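Local coordinates for conjugal transfer protein TRWB (PDB 1E9R) that probably couples DNA processing to transport in bacterial conjugation, as a P-loop NTPase whose hexamer resembles ring helicases and F1-ATPase, at residues B[97-111]-B[423-435]. Residues are numbered along the deposited sequence; the frame is centred on the assembly and turned at random.
Sequences FGRDKDIILNPYDQR and KQFANRQPAFVEG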
loop_
_atom_site.group_PDB
_atom_site.type_symbol
_atom_site.label_atom_id
_atom_site.label_comp_id
_atom_site.label_asym_id
_atom_site.label_seq_id
_atom_site.Cartn_x
_atom_site.Cartn_y
_atom_site.Cartn_z
ATOM N N PHE B 97 -32.689 -31.758 13.654
ATOM C CA PHE B 97 -32.414 -32.867 12.744
ATOM C C PHE B 97 -31.574 -33.996 13.321
ATOM O O PHE B 97 -31.317 -34.994 12.639
ATOM C CB PHE B 97 -31.737 -32.339 11.479
ATOM C CG PHE B 97 -32.474 -31.206 10.827
ATOM C CD1 PHE B 97 -33.799 -31.352 10.433
ATOM C CD2 PHE B 97 -31.840 -29.991 10.604
ATOM C CE1 PHE B 97 -34.479 -30.307 9.828
ATOM C CE2 PHE B 97 -32.510 -28.938 9.999
ATOM C CZ PHE B 97 -33.835 -29.098 9.609
ATOM N N GLY B 98 -31.154 -33.839 14.574
ATOM C CA GLY B 98 -30.334 -34.849 15.220
ATOM C C GLY B 98 -31.032 -36.164 15.531
ATOM O O GLY B 98 -32.003 -36.202 16.289
ATOM N N ARG B 99 -30.529 -37.245 14.940
ATOM C CA ARG B 99 -31.082 -38.575 15.165
ATOM C C ARG B 99 -30.192 -39.310 16.155
ATOM O O ARG B 99 -29.141 -38.811 16.551
ATOM C CB ARG B 99 -31.168 -39.359 13.856
ATOM C CG ARG B 99 -32.071 -38.715 12.816
ATOM C CD ARG B 99 -31.703 -39.216 11.425
ATOM N NE ARG B 99 -30.253 -39.394 11.292
ATOM C CZ ARG B 99 -29.611 -39.616 10.146
ATOM N NH1 ARG B 99 -30.281 -39.686 9.001
ATOM N NH2 ARG B 99 -28.293 -39.777 10.144
ATOM N N ASP B 100 -30.612 -40.509 16.535
ATOM C CA ASP B 100 -29.890 -41.299 17.515
ATOM C C ASP B 100 -28.482 -41.748 17.122
ATOM O O ASP B 100 -27.563 -41.720 17.945
ATOM C CB ASP B 100 -30.745 -42.511 17.890
ATOM C CG ASP B 100 -30.505 -42.972 19.315
ATOM O OD1 ASP B 100 -29.533 -43.730 19.552
ATOM O OD2 ASP B 100 -31.290 -42.557 20.201
ATOM N N LYS B 101 -28.314 -42.158 15.873
ATOM C CA LYS B 101 -27.020 -42.631 15.378
ATOM C C LYS B 101 -26.043 -41.511 15.015
ATOM O O LYS B 101 -24.926 -41.778 14.562
ATOM C CB LYS B 101 -27.230 -43.510 14.141
ATOM C CG LYS B 101 -28.047 -42.826 13.042
ATOM C CD LYS B 101 -28.149 -43.677 11.789
ATOM C CE LYS B 101 -26.777 -43.917 11.182
ATOM N NZ LYS B 101 -26.862 -44.641 9.884
ATOM N N ASP B 102 -26.458 -40.262 15.209
ATOM C CA ASP B 102 -25.604 -39.135 14.866
ATOM C C ASP B 102 -24.566 -38.784 15.924
ATOM O O ASP B 102 -24.714 -39.121 17.101
ATOM C CB ASP B 102 -26.455 -37.911 14.522
ATOM C CG ASP B 102 -27.317 -38.137 13.291
ATOM O OD1 ASP B 102 -26.860 -38.854 12.370
ATOM O OD2 ASP B 102 -28.444 -37.596 13.234
ATOM N N ILE B 103 -23.519 -38.096 15.468
ATOM C CA ILE B 103 -22.384 -37.683 16.289
ATOM C C ILE B 103 -22.423 -36.214 16.711
ATOM O O ILE B 103 -22.970 -35.365 16.003
ATOM C CB ILE B 103 -21.065 -37.903 15.521
ATOM C CG1 ILE B 103 -21.005 -39.320 14.968
ATOM C CG2 ILE B 103 -19.889 -37.668 16.431
ATOM C CD1 ILE B 103 -21.016 -40.381 16.032
ATOM N N ILE B 104 -21.834 -35.927 17.870
ATOM C CA ILE B 104 -21.742 -34.564 18.384
ATOM C C ILE B 104 -20.308 -34.302 18.834
ATOM O O ILE B 104 -19.683 -35.140 19.489
ATOM C CB ILE B 104 -22.654 -34.314 19.612
ATOM C CG1 ILE B 104 -24.125 -34.402 19.219
ATOM C CG2 ILE B 104 -22.374 -32.941 20.190
ATOM C CD1 ILE B 104 -25.080 -34.186 20.383
ATOM N N LEU B 105 -19.783 -33.144 18.455
ATOM C CA LEU B 105 -18.453 -32.733 18.866
ATOM C C LEU B 105 -18.627 -31.362 19.478
ATOM O O LEU B 105 -18.892 -30.380 18.787
ATOM C CB LEU B 105 -17.488 -32.672 17.687
ATOM C CG LEU B 105 -16.880 -34.016 17.287
ATOM C CD1 LEU B 105 -15.850 -33.787 16.204
ATOM C CD2 LEU B 105 -16.234 -34.687 18.496
ATOM N N ASN B 106 -18.509 -31.321 20.797
ATOM C CA ASN B 106 -18.662 -30.108 21.578
ATOM C C ASN B 106 -18.066 -30.485 22.922
ATOM O O ASN B 106 -18.664 -31.269 23.658
ATOM C CB ASN B 106 -20.143 -29.782 21.750
ATOM C CG ASN B 106 -20.372 -28.529 22.565
ATOM O OD1 ASN B 106 -19.568 -28.179 23.427
ATOM N ND2 ASN B 106 -21.487 -27.853 22.310
ATOM N N PRO B 107 -16.880 -29.940 23.261
ATOM C CA PRO B 107 -16.215 -30.251 24.534
ATOM C C PRO B 107 -17.042 -30.110 25.817
ATOM O O PRO B 107 -16.732 -30.752 26.824
ATOM C CB PRO B 107 -14.982 -29.335 24.517
ATOM C CG PRO B 107 -15.400 -28.197 23.661
ATOM C CD PRO B 107 -16.153 -28.874 22.545
ATOM N N TYR B 108 -18.099 -29.301 25.774
ATOM C CA TYR B 108 -18.932 -29.070 26.950
ATOM C C TYR B 108 -20.331 -29.698 26.910
ATOM O O TYR B 108 -21.203 -29.361 27.713
ATOM C CB TYR B 108 -19.033 -27.562 27.205
ATOM C CG TYR B 108 -17.678 -26.882 27.354
ATOM C CD1 TYR B 108 -16.908 -26.534 26.233
ATOM C CD2 TYR B 108 -17.158 -26.592 28.614
ATOM C CE1 TYR B 108 -15.655 -25.909 26.372
ATOM C CE2 TYR B 108 -15.909 -25.974 28.762
ATOM C CZ TYR B 108 -15.168 -25.637 27.642
ATOM O OH TYR B 108 -13.940 -25.038 27.809
ATOM N N ASP B 109 -20.537 -30.624 25.985
ATOM C CA ASP B 109 -21.820 -31.291 25.877
ATOM C C ASP B 109 -21.619 -32.732 26.334
ATOM O O ASP B 109 -20.664 -33.404 25.936
ATOM C CB ASP B 109 -22.335 -31.233 24.434
ATOM C CG ASP B 109 -23.780 -31.660 24.314
ATOM O OD1 ASP B 109 -24.064 -32.851 24.534
ATOM O OD2 ASP B 109 -24.635 -30.809 24.003
ATOM N N GLN B 110 -22.526 -33.178 27.193
ATOM C CA GLN B 110 -22.521 -34.516 27.764
ATOM C C GLN B 110 -22.445 -35.598 26.690
ATOM O O GLN B 110 -21.806 -36.644 26.874
ATOM C CB GLN B 110 -23.811 -34.689 28.577
ATOM C CG GLN B 110 -23.946 -35.985 29.348
ATOM C CD GLN B 110 -22.946 -36.084 30.481
ATOM O OE1 GLN B 110 -21.814 -36.540 30.294
ATOM N NE2 GLN B 110 -23.356 -35.640 31.666
ATOM N N ARG B 111 -23.100 -35.327 25.564
ATOM C CA ARG B 111 -23.187 -36.263 24.448
ATOM C C ARG B 111 -21.994 -36.307 23.492
ATOM O O ARG B 111 -21.915 -37.187 22.643
ATOM C CB ARG B 111 -24.464 -35.965 23.650
ATOM C CG ARG B 111 -25.752 -36.015 24.466
ATOM C CD ARG B 111 -26.885 -35.320 23.725
ATOM N NE ARG B 111 -26.647 -33.880 23.625
ATOM C CZ ARG B 111 -27.483 -33.016 23.059
ATOM N NH1 ARG B 111 -28.620 -33.445 22.531
ATOM N NH2 ARG B 111 -27.196 -31.723 23.047
ATOM N N LYS B 423 -39.721 -22.293 7.281
ATOM C CA LYS B 423 -40.373 -23.543 7.633
ATOM C C LYS B 423 -40.140 -23.811 9.116
ATOM O O LYS B 423 -39.108 -23.436 9.676
ATOM C CB LYS B 423 -39.824 -24.703 6.799
ATOM C CG LYS B 423 -40.613 -25.993 6.989
ATOM C CD LYS B 423 -40.095 -27.130 6.126
ATOM C CE LYS B 423 -41.035 -28.338 6.163
ATOM N NZ LYS B 423 -41.240 -28.896 7.531
ATOM N N GLN B 424 -41.111 -24.450 9.753
ATOM C CA GLN B 424 -41.005 -24.753 11.168
ATOM C C GLN B 424 -40.605 -26.197 11.409
ATOM O O GLN B 424 -41.134 -27.115 10.781
ATOM C CB GLN B 424 -42.336 -24.457 11.866
ATOM C CG GLN B 424 -42.699 -22.981 11.873
ATOM C CD GLN B 424 -41.658 -22.125 12.587
ATOM O OE1 GLN B 424 -41.665 -20.896 12.470
ATOM N NE2 GLN B 424 -40.762 -22.772 13.337
ATOM N N PHE B 425 -39.655 -26.391 12.315
ATOM C CA PHE B 425 -39.195 -27.726 12.657
ATOM C C PHE B 425 -39.322 -27.904 14.162
ATOM O O PHE B 425 -38.955 -27.014 14.940
ATOM C CB PHE B 425 -37.736 -27.932 12.233
ATOM C CG PHE B 425 -37.496 -27.741 10.760
ATOM C CD1 PHE B 425 -37.262 -26.472 10.239
ATOM C CD2 PHE B 425 -37.514 -28.830 9.891
ATOM C CE1 PHE B 425 -37.048 -26.295 8.872
ATOM C CE2 PHE B 425 -37.304 -28.659 8.527
ATOM C CZ PHE B 425 -37.069 -27.390 8.017
ATOM N N ALA B 426 -39.853 -29.053 14.566
ATOM C CA ALA B 426 -40.034 -29.361 15.978
ATOM C C ALA B 426 -38.750 -29.940 16.555
ATOM O O ALA B 426 -38.027 -30.675 15.878
ATOM C CB ALA B 426 -41.178 -30.345 16.155
ATOM N N ASN B 427 -38.479 -29.603 17.810
ATOM C CA ASN B 427 -37.281 -30.074 18.487
ATOM C C ASN B 427 -37.328 -31.565 18.745
ATOM O O ASN B 427 -38.084 -32.028 19.592
ATOM C CB ASN B 427 -37.107 -29.335 19.809
ATOM C CG ASN B 427 -36.917 -27.849 19.615
ATOM O OD1 ASN B 427 -36.931 -27.082 20.575
ATOM N ND2 ASN B 427 -36.729 -27.432 18.359
ATOM N N ARG B 428 -36.510 -32.317 18.019
ATOM C CA ARG B 428 -36.471 -33.759 18.190
ATOM C C ARG B 428 -35.302 -34.150 19.092
ATOM O O ARG B 428 -34.872 -35.305 19.114
ATOM C CB ARG B 428 -36.359 -34.444 16.822
ATOM C CG ARG B 428 -34.957 -34.547 16.257
ATOM C CD ARG B 428 -34.986 -34.718 14.745
ATOM N NE ARG B 428 -35.882 -35.775 14.277
ATOM C CZ ARG B 428 -35.672 -37.082 14.436
ATOM N NH1 ARG B 428 -34.589 -37.525 15.065
ATOM N NH2 ARG B 428 -36.548 -37.952 13.946
ATOM N N GLN B 429 -34.802 -33.181 19.856
ATOM C CA GLN B 429 -33.676 -33.420 20.751
ATOM C C GLN B 429 -33.243 -32.090 21.368
ATOM O O GLN B 429 -33.503 -31.026 20.807
ATOM C CB GLN B 429 -32.525 -34.028 19.949
ATOM C CG GLN B 429 -31.559 -34.866 20.746
ATOM C CD GLN B 429 -30.473 -35.469 19.879
ATOM O OE1 GLN B 429 -29.619 -36.219 20.363
ATOM N NE2 GLN B 429 -30.494 -35.143 18.588
ATOM N N PRO B 430 -32.611 -32.124 22.553
ATOM C CA PRO B 430 -32.178 -30.856 23.153
ATOM C C PRO B 430 -30.914 -30.315 22.455
ATOM O O PRO B 430 -29.992 -31.069 22.131
ATOM C CB PRO B 430 -31.940 -31.234 24.619
ATOM C CG PRO B 430 -31.502 -32.651 24.526
ATOM C CD PRO B 430 -32.464 -33.232 23.511
ATOM N N ALA B 431 -30.887 -29.009 22.210
ATOM C CA ALA B 431 -29.751 -28.382 21.545
ATOM C C ALA B 431 -28.441 -28.564 22.317
ATOM O O ALA B 431 -27.394 -28.830 21.726
ATOM C CB ALA B 431 -30.030 -26.905 21.344
ATOM N N PHE B 432 -28.504 -28.419 23.635
ATOM C CA PHE B 432 -27.318 -28.554 24.473
ATOM C C PHE B 432 -27.615 -29.333 25.754
ATOM O O PHE B 432 -28.635 -29.119 26.403
ATOM C CB PHE B 432 -26.789 -27.158 24.825
ATOM C CG PHE B 432 -25.552 -27.161 25.703
ATOM C CD1 PHE B 432 -24.338 -27.669 25.229
ATOM C CD2 PHE B 432 -25.596 -26.628 26.998
ATOM C CE1 PHE B 432 -23.186 -27.646 26.030
ATOM C CE2 PHE B 432 -24.451 -26.599 27.809
ATOM C CZ PHE B 432 -23.244 -27.108 27.323
ATOM N N VAL B 433 -26.709 -30.235 26.112
ATOM C CA VAL B 433 -26.845 -31.041 27.319
ATOM C C VAL B 433 -25.570 -30.915 28.148
ATOM O O VAL B 433 -24.588 -31.606 27.891
ATOM C CB VAL B 433 -27.076 -32.518 26.968
ATOM C CG1 VAL B 433 -26.996 -33.380 28.210
ATOM C CG2 VAL B 433 -28.421 -32.672 26.304
ATOM N N GLU B 434 -25.603 -30.023 29.134
ATOM C CA GLU B 434 -24.473 -29.760 30.033
ATOM C C GLU B 434 -23.703 -31.015 30.442
ATOM O O GLU B 434 -24.295 -32.009 30.863
ATOM C CB GLU B 434 -24.976 -29.052 31.291
ATOM C CG GLU B 434 -23.882 -28.580 32.229
ATOM C CD GLU B 434 -23.014 -27.500 31.607
ATOM O OE1 GLU B 434 -22.223 -27.819 30.685
ATOM O OE2 GLU B 434 -23.135 -26.326 32.034
ATOM N N GLY B 435 -22.376 -30.955 30.339
ATOM C CA GLY B 435 -21.548 -32.099 30.696
ATOM C C GLY B 435 -20.367 -31.774 31.597
ATOM O O GLY B 435 -20.274 -30.630 32.092
HETATM O O HOH W 1 -27.672 -36.600 18.332
#
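The guanidinium of R111 lies between V433 and I104: V433 CG2 sits 3.3 Å above the centre of one face, while I104 CD1 covers the opposite face nearer the rim. Round its edge lie the D109 carboxylate, the P430 and A431 carbonyls and Q429 CG. NE and NH2 grip the D109 carboxylate side-on, the NE bond to OD1 being nearly straight (173°), and NH1 and NH2 converge end-on upon the carbonyl of P430, with NH1 2.8 Å from P430 O. The chain bends at chi3, which brings the edge of the guanidinium alongside the carboxylate. D109 is itself shared, since its OD2 receives V433 N at 3.0 Å from above the carboxylate plane. An alanine in place of R111 would probably leave the D109 carboxylate without its charged partner, held only by backbone amides among the bonds described here, and P430 O without both guanidinium donors.

Next to this cluster, D109 and E434 form a single beta bridge, in which Q110 N meets V433 O at 2.7 Å, almost along the C=O axis. The chain that follows strand 415-419 thus runs across the loops flanking strand 103-105, the outermost strand at one end of the large mixed sheet of the P-loop NTPase fold. The F432 ring abuts the backbone here, its CZ 3.1 Å from Y108 O.

At the other end, F97 directs its edge at the face of F425 in a T-shaped pair, with centroids 4.9 Å apart and planes at 78°; Y75 also meets F425 edge-to-face. G98, the first residue beyond helix 92-97, accepts from R428 NH1 through its carbonyl O, which lies in the guanidinium plane although the donor stands 48° out of the carbonyl plane. A water donates to both Q429 OE1 and R99 O, linking the segments between these two ends.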